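Local atomic coordinates of signal peptidase I (Enterococcus faecalis, PDB entry 4ME8), a protein that probably cleaves hydrophobic N-terminal signal or leader sequences from secreted proteins, as a serine-type endopeptidase of the S26 family. Residues 86-98 / 111-125. Numbering follows the deposited sequence. Where two conformers were deposited one is given.
Sequences ENYTQDFTLETLE and FVLGDNRPRSDDSRY. With EDO (1,2-ethanediol), chain C; EDO (1,2-ethanediol), chain B.
Pro118 CD lies over one face of the Tyr88 ring, a CH-pi contact 3.9 Å from the centroid, while Asp115 O sits at the ring's edge, in its plane. Asp115 O accepts the Tyr88 OH on a lone pair at 3.0 Å. With CG anti to the backbone N (chi1 -166°), Tyr88 is carried across Arg117 and Pro118 at about a right angle, to the inverse gamma turn centred on Asn116, and Arg117 CG packs obliquely against CE2. The Phe92 ring carries Arg124 CG over one face and has Leu113 CD1 near its edge. It meets Phe111 rim to rim, Phe92 CE2 lying 3.6 Å from Phe111 CZ, with the planes at 35° and neither ring over the other. Phe111 in turn takes Leu97 CD1 at its edge and Leu94 CD2 obliquely, 3.5 Å from Phe111 CD1.

Leu113 CD1 lies over the centre of one guanidinium face of Arg117; Tyr125 CE2 lies over one of Arg124, offset toward the rim. At the edges, Arg117 NH1 donates to Thr89 OG1 at 3.0 Å, nearly in plane, and also bonds Tyr58, while NH2 pairs with Glu72. Arg124 NH1 donates an N-H to an in-plane lone pair of Gln90 OE1 (3.0 Å). The bend of Gln90 at chi2 (-86°) brings its amide here, and Gln90 NE2 donates to Tyr125 OH at 3.0 Å, tilted from the amide plane. Arg124 NE and NH2 grip the two oxygens of Asp122 side-on, and NH2 also reaches Arg117 O. Asp122, the N-cap of helix 123-126, therefore fixes the arginine that Gln90 and Phe92 meet.

Through Ser120 OG, bonded to both Asp122 and Lys46, the 111-125 side borders that predicted catalytic lysine. The contact joins the two antiparallel sheets: strand 92-93, paired with 56-59, faces strand 109-113, which runs between 43-50 and 129-130.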
loop_
_atom_site.group_PDB
_atom_site.type_symbol
_atom_site.label_atom_id
_atom_site.label_comp_id
_atom_site.label_asym_id
_atom_site.label_seq_id
_atom_site.Cartn_x
_atom_site.Cartn_y
_atom_site.Cartn_z
ATOM N N GLU A 86 -18.865 2.513 7.899
ATOM C CA GLU A 86 -17.882 2.050 6.912
ATOM C C GLU A 86 -16.415 2.441 7.193
ATOM O O GLU A 86 -16.096 3.620 7.373
ATOM C CB GLU A 86 -18.291 2.535 5.511
ATOM N N ASN A 87 -15.537 1.435 7.240
ATOM C CA ASN A 87 -14.086 1.655 7.213
ATOM C C ASN A 87 -13.621 1.917 5.778
ATOM O O ASN A 87 -13.973 1.175 4.856
ATOM C CB ASN A 87 -13.318 0.450 7.771
ATOM C CG ASN A 87 -13.272 0.420 9.293
ATOM O OD1 ASN A 87 -13.531 1.420 9.971
ATOM N ND2 ASN A 87 -12.915 -0.737 9.837
ATOM N N TYR A 88 -12.827 2.969 5.604
ATOM C CA TYR A 88 -12.314 3.376 4.297
ATOM C C TYR A 88 -11.441 2.284 3.666
ATOM O O TYR A 88 -11.513 2.026 2.460
ATOM C CB TYR A 88 -11.510 4.668 4.463
ATOM C CG TYR A 88 -11.202 5.396 3.182
ATOM C CD1 TYR A 88 -12.224 5.871 2.373
ATOM C CD2 TYR A 88 -9.891 5.635 2.794
ATOM C CE1 TYR A 88 -11.951 6.553 1.201
ATOM C CE2 TYR A 88 -9.607 6.320 1.628
ATOM C CZ TYR A 88 -10.640 6.776 0.833
ATOM O OH TYR A 88 -10.369 7.454 -0.332
ATOM N N THR A 89 -10.608 1.662 4.496
ATOM C CA THR A 89 -9.778 0.528 4.100
ATOM C C THR A 89 -10.237 -0.680 4.910
ATOM O O THR A 89 -10.341 -0.600 6.134
ATOM C CB THR A 89 -8.280 0.786 4.394
ATOM O OG1 THR A 89 -7.866 2.024 3.799
ATOM C CG2 THR A 89 -7.416 -0.344 3.855
ATOM N N GLN A 90 -10.503 -1.793 4.230
ATOM C CA GLN A 90 -11.006 -2.998 4.895
ATOM C C GLN A 90 -9.918 -3.613 5.776
ATOM O O GLN A 90 -8.716 -3.435 5.519
ATOM C CB GLN A 90 -11.559 -4.029 3.878
ATOM C CG GLN A 90 -10.546 -4.960 3.192
ATOM C CD GLN A 90 -9.921 -4.363 1.936
ATOM O OE1 GLN A 90 -9.482 -3.209 1.935
ATOM N NE2 GLN A 90 -9.870 -5.151 0.859
ATOM N N ASP A 91 -10.343 -4.313 6.825
ATOM C CA ASP A 91 -9.419 -5.085 7.649
ATOM C C ASP A 91 -8.673 -6.121 6.785
ATOM O O ASP A 91 -9.275 -6.833 5.978
ATOM C CB ASP A 91 -10.160 -5.803 8.791
ATOM C CG ASP A 91 -10.779 -4.840 9.813
ATOM O OD1 ASP A 91 -10.408 -3.649 9.855
ATOM O OD2 ASP A 91 -11.645 -5.288 10.589
ATOM N N PHE A 92 -7.359 -6.182 6.941
ATOM C CA PHE A 92 -6.566 -7.231 6.314
ATOM C C PHE A 92 -5.197 -7.333 6.963
ATOM O O PHE A 92 -4.759 -6.415 7.649
ATOM C CB PHE A 92 -6.411 -6.998 4.800
ATOM C CG PHE A 92 -5.575 -5.788 4.433
ATOM C CD1 PHE A 92 -6.165 -4.543 4.273
ATOM C CD2 PHE A 92 -4.205 -5.905 4.216
ATOM C CE1 PHE A 92 -5.404 -3.434 3.926
ATOM C CE2 PHE A 92 -3.438 -4.799 3.880
ATOM C CZ PHE A 92 -4.040 -3.563 3.731
ATOM N N THR A 93 -4.571 -8.489 6.781
ATOM C CA THR A 93 -3.134 -8.653 6.901
ATOM C C THR A 93 -2.615 -9.148 5.544
ATOM O O THR A 93 -3.396 -9.404 4.627
ATOM C CB THR A 93 -2.744 -9.669 8.001
ATOM O OG1 THR A 93 -3.108 -10.988 7.597
ATOM C CG2 THR A 93 -3.414 -9.341 9.329
ATOM N N LEU A 94 -1.301 -9.294 5.416
ATOM C CA LEU A 94 -0.725 -9.893 4.214
ATOM C C LEU A 94 -1.080 -11.391 4.128
ATOM O O LEU A 94 -0.957 -11.991 3.067
ATOM C CB LEU A 94 0.799 -9.685 4.159
ATOM C CG LEU A 94 1.363 -8.256 4.191
ATOM C CD1 LEU A 94 2.886 -8.282 4.211
ATOM C CD2 LEU A 94 0.860 -7.441 3.015
ATOM N N GLU A 95 -1.512 -11.987 5.240
ATOM C CA GLU A 95 -2.035 -13.360 5.220
ATOM C C GLU A 95 -3.507 -13.441 4.790
ATOM O O GLU A 95 -3.932 -14.457 4.252
ATOM C CB GLU A 95 -1.882 -14.020 6.591
ATOM C CG GLU A 95 -0.453 -14.088 7.108
ATOM C CD GLU A 95 -0.334 -14.971 8.340
ATOM O OE1 GLU A 95 -0.894 -16.099 8.330
ATOM O OE2 GLU A 95 0.307 -14.539 9.322
ATOM N N THR A 96 -4.277 -12.382 5.049
ATOM C CA THR A 96 -5.714 -12.328 4.708
ATOM C C THR A 96 -5.951 -12.150 3.207
ATOM O O THR A 96 -6.984 -12.565 2.684
ATOM C CB THR A 96 -6.417 -11.171 5.465
ATOM O OG1 THR A 96 -6.585 -11.539 6.839
ATOM C CG2 THR A 96 -7.799 -10.831 4.888
ATOM N N LEU A 97 -5.000 -11.525 2.523
ATOM C CA LEU A 97 -5.198 -11.156 1.139
ATOM C C LEU A 97 -4.843 -12.305 0.221
ATOM O O LEU A 97 -3.725 -12.824 0.272
ATOM C CB LEU A 97 -4.356 -9.937 0.786
ATOM C CG LEU A 97 -4.660 -8.648 1.544
ATOM C CD1 LEU A 97 -3.527 -7.659 1.302
ATOM C CD2 LEU A 97 -6.004 -8.067 1.129
ATOM N N GLU A 98 -5.822 -12.694 -0.595
ATOM C CA GLU A 98 -5.650 -13.655 -1.680
ATOM C C GLU A 98 -4.431 -13.276 -2.530
ATOM O O GLU A 98 -3.606 -14.124 -2.856
ATOM C CB GLU A 98 -6.945 -13.686 -2.525
ATOM C CG GLU A 98 -6.938 -14.560 -3.778
ATOM C CD GLU A 98 -8.307 -14.652 -4.476
ATOM O OE1 GLU A 98 -9.168 -13.760 -4.287
ATOM O OE2 GLU A 98 -8.526 -15.624 -5.233
ATOM N N PHE A 111 4.828 -3.350 -0.880
ATOM C CA PHE A 111 3.381 -3.361 -0.751
ATOM C C PHE A 111 2.932 -1.923 -0.909
ATOM O O PHE A 111 3.426 -1.034 -0.203
ATOM C CB PHE A 111 2.963 -3.882 0.628
ATOM C CG PHE A 111 1.484 -4.076 0.774
ATOM C CD1 PHE A 111 0.882 -5.244 0.343
ATOM C CD2 PHE A 111 0.692 -3.080 1.326
ATOM C CE1 PHE A 111 -0.490 -5.421 0.466
ATOM C CE2 PHE A 111 -0.675 -3.242 1.442
ATOM C CZ PHE A 111 -1.271 -4.415 1.016
ATOM N N VAL A 112 2.032 -1.678 -1.856
ATOM C CA VAL A 112 1.583 -0.308 -2.152
ATOM C C VAL A 112 0.058 -0.193 -2.062
ATOM O O VAL A 112 -0.645 -1.178 -2.219
ATOM C CB VAL A 112 2.075 0.172 -3.532
ATOM C CG1 VAL A 112 3.597 0.054 -3.636
ATOM C CG2 VAL A 112 1.387 -0.584 -4.668
ATOM N N LEU A 113 -0.435 1.004 -1.763
ATOM C CA LEU A 113 -1.870 1.270 -1.708
ATOM C C LEU A 113 -2.148 2.629 -2.342
ATOM O O LEU A 113 -1.313 3.525 -2.261
ATOM C CB LEU A 113 -2.360 1.293 -0.264
ATOM C CG LEU A 113 -2.271 0.036 0.602
ATOM C CD1 LEU A 113 -2.718 0.373 2.009
ATOM C CD2 LEU A 113 -3.115 -1.107 0.061
ATOM N N GLY A 114 -3.317 2.781 -2.959
ATOM C CA GLY A 114 -3.729 4.072 -3.503
ATOM C C GLY A 114 -4.582 4.853 -2.522
ATOM O O GLY A 114 -5.389 4.263 -1.799
ATOM N N ASP A 115 -4.435 6.179 -2.519
ATOM C CA ASP A 115 -5.150 7.034 -1.562
ATOM C C ASP A 115 -6.673 6.978 -1.740
ATOM O O ASP A 115 -7.399 7.037 -0.743
ATOM C CB ASP A 115 -4.671 8.483 -1.644
ATOM C CG ASP A 115 -3.216 8.665 -1.188
ATOM O OD1 ASP A 115 -2.556 7.703 -0.708
ATOM O OD2 ASP A 115 -2.727 9.808 -1.311
ATOM N N ASN A 116 -7.150 6.897 -2.989
ATOM C CA ASN A 116 -8.583 6.691 -3.246
ATOM C C ASN A 116 -8.908 5.203 -3.042
ATOM O O ASN A 116 -9.231 4.468 -3.981
ATOM C CB ASN A 116 -8.992 7.191 -4.642
ATOM C CG ASN A 116 -10.481 7.508 -4.743
ATOM O OD1 ASN A 116 -11.166 7.676 -3.736
ATOM N ND2 ASN A 116 -10.984 7.596 -5.967
ATOM N N ARG A 117 -8.825 4.786 -1.779
ATOM C CA ARG A 117 -8.802 3.365 -1.379
ATOM C C ARG A 117 -9.892 2.454 -1.963
ATOM O O ARG A 117 -9.582 1.341 -2.412
ATOM C CB ARG A 117 -8.776 3.239 0.159
ATOM C CG ARG A 117 -7.508 3.759 0.827
ATOM C CD ARG A 117 -6.349 2.783 0.687
ATOM N NE ARG A 117 -5.056 3.409 0.972
ATOM C CZ ARG A 117 -4.463 3.454 2.162
ATOM N NH1 ARG A 117 -5.035 2.905 3.226
ATOM N NH2 ARG A 117 -3.287 4.074 2.291
ATOM N N PRO A 118 -11.163 2.903 -1.953
ATOM C CA PRO A 118 -12.190 2.027 -2.528
ATOM C C PRO A 118 -12.208 1.943 -4.061
ATOM O O PRO A 118 -12.984 1.154 -4.616
ATOM C CB PRO A 118 -13.505 2.618 -2.004
ATOM C CG PRO A 118 -13.185 4.000 -1.547
ATOM C CD PRO A 118 -11.737 4.016 -1.174
ATOM N N ARG A 119 -11.395 2.761 -4.732
ATOM C CA ARG A 119 -11.338 2.790 -6.193
ATOM C C ARG A 119 -9.934 2.450 -6.704
ATOM O O ARG A 119 -9.616 2.656 -7.869
ATOM C CB ARG A 119 -11.791 4.167 -6.699
ATOM C CG ARG A 119 -13.296 4.291 -6.893
ATOM C CD ARG A 119 -13.803 5.714 -6.686
ATOM N NE ARG A 119 -14.184 5.969 -5.288
ATOM C CZ ARG A 119 -15.366 5.659 -4.740
ATOM N NH1 ARG A 119 -16.331 5.067 -5.455
ATOM N NH2 ARG A 119 -15.590 5.945 -3.455
ATOM N N SER A 120 -9.108 1.898 -5.823
ATOM C CA SER A 120 -7.702 1.638 -6.122
ATOM C C SER A 120 -7.398 0.158 -6.375
ATOM O O SER A 120 -7.629 -0.708 -5.516
ATOM C CB SER A 120 -6.817 2.137 -4.976
ATOM O OG SER A 120 -5.467 1.760 -5.199
ATOM N N ASP A 121 -6.859 -0.122 -7.560
ATOM C CA ASP A 121 -6.236 -1.409 -7.824
ATOM C C ASP A 121 -4.815 -1.292 -7.275
ATOM O O ASP A 121 -4.001 -0.550 -7.793
ATOM C CB ASP A 121 -6.241 -1.697 -9.327
ATOM C CG ASP A 121 -5.996 -3.147 -9.652
ATOM O OD1 ASP A 121 -5.946 -3.987 -8.732
ATOM O OD2 ASP A 121 -5.856 -3.441 -10.855
ATOM N N ASP A 122 -4.534 -1.975 -6.174
ATOM C CA ASP A 122 -3.226 -1.844 -5.544
ATOM C C ASP A 122 -2.831 -3.194 -4.966
ATOM O O ASP A 122 -3.361 -4.209 -5.407
ATOM C CB ASP A 122 -3.231 -0.700 -4.522
ATOM C CG ASP A 122 -4.388 -0.785 -3.542
ATOM O OD1 ASP A 122 -4.779 -1.910 -3.175
ATOM O OD2 ASP A 122 -4.903 0.281 -3.139
ATOM N N SER A 123 -1.898 -3.228 -4.014
ATOM C CA SER A 123 -1.343 -4.509 -3.556
ATOM C C SER A 123 -2.377 -5.409 -2.886
ATOM O O SER A 123 -2.192 -6.628 -2.840
ATOM C CB SER A 123 -0.139 -4.303 -2.634
ATOM O OG SER A 123 1.004 -3.890 -3.368
ATOM N N ARG A 124 -3.462 -4.822 -2.378
ATOM C CA ARG A 124 -4.586 -5.625 -1.891
ATOM C C ARG A 124 -5.151 -6.568 -2.942
ATOM O O ARG A 124 -5.751 -7.574 -2.587
ATOM C CB ARG A 124 -5.724 -4.739 -1.389
ATOM C CG ARG A 124 -5.455 -4.081 -0.053
ATOM C CD ARG A 124 -6.520 -3.050 0.273
ATOM N NE ARG A 124 -6.548 -1.966 -0.709
ATOM C CZ ARG A 124 -7.493 -1.029 -0.767
ATOM N NH1 ARG A 124 -8.502 -1.028 0.103
ATOM N NH2 ARG A 124 -7.433 -0.087 -1.704
ATOM N N TYR A 125 -4.986 -6.225 -4.224
ATOM C CA TYR A 125 -5.646 -6.951 -5.315
ATOM C C TYR A 125 -4.708 -7.459 -6.418
ATOM O O TYR A 125 -4.985 -8.510 -7.000
ATOM C CB TYR A 125 -6.758 -6.081 -5.913
ATOM C CG TYR A 125 -7.701 -5.530 -4.860
ATOM C CD1 TYR A 125 -8.488 -6.384 -4.093
ATOM C CD2 TYR A 125 -7.789 -4.163 -4.615
ATOM C CE1 TYR A 125 -9.346 -5.892 -3.122
ATOM C CE2 TYR A 125 -8.644 -3.660 -3.647
ATOM C CZ TYR A 125 -9.418 -4.528 -2.904
ATOM O OH TYR A 125 -10.263 -4.031 -1.948
HETATM C C1 EDO C . -8.765 -9.929 -0.929
HETATM O O1 EDO C . -9.595 -8.798 -0.602
HETATM C C2 EDO C . -8.343 -9.892 -2.399
HETATM O O2 EDO C . -6.926 -10.111 -2.544
HETATM C C1 EDO B . -1.080 8.395 -6.197
HETATM O O1 EDO B . -2.151 9.041 -6.906
HETATM C C2 EDO B . -1.510 8.072 -4.769
HETATM O O2 EDO B . -2.356 6.920 -4.754
#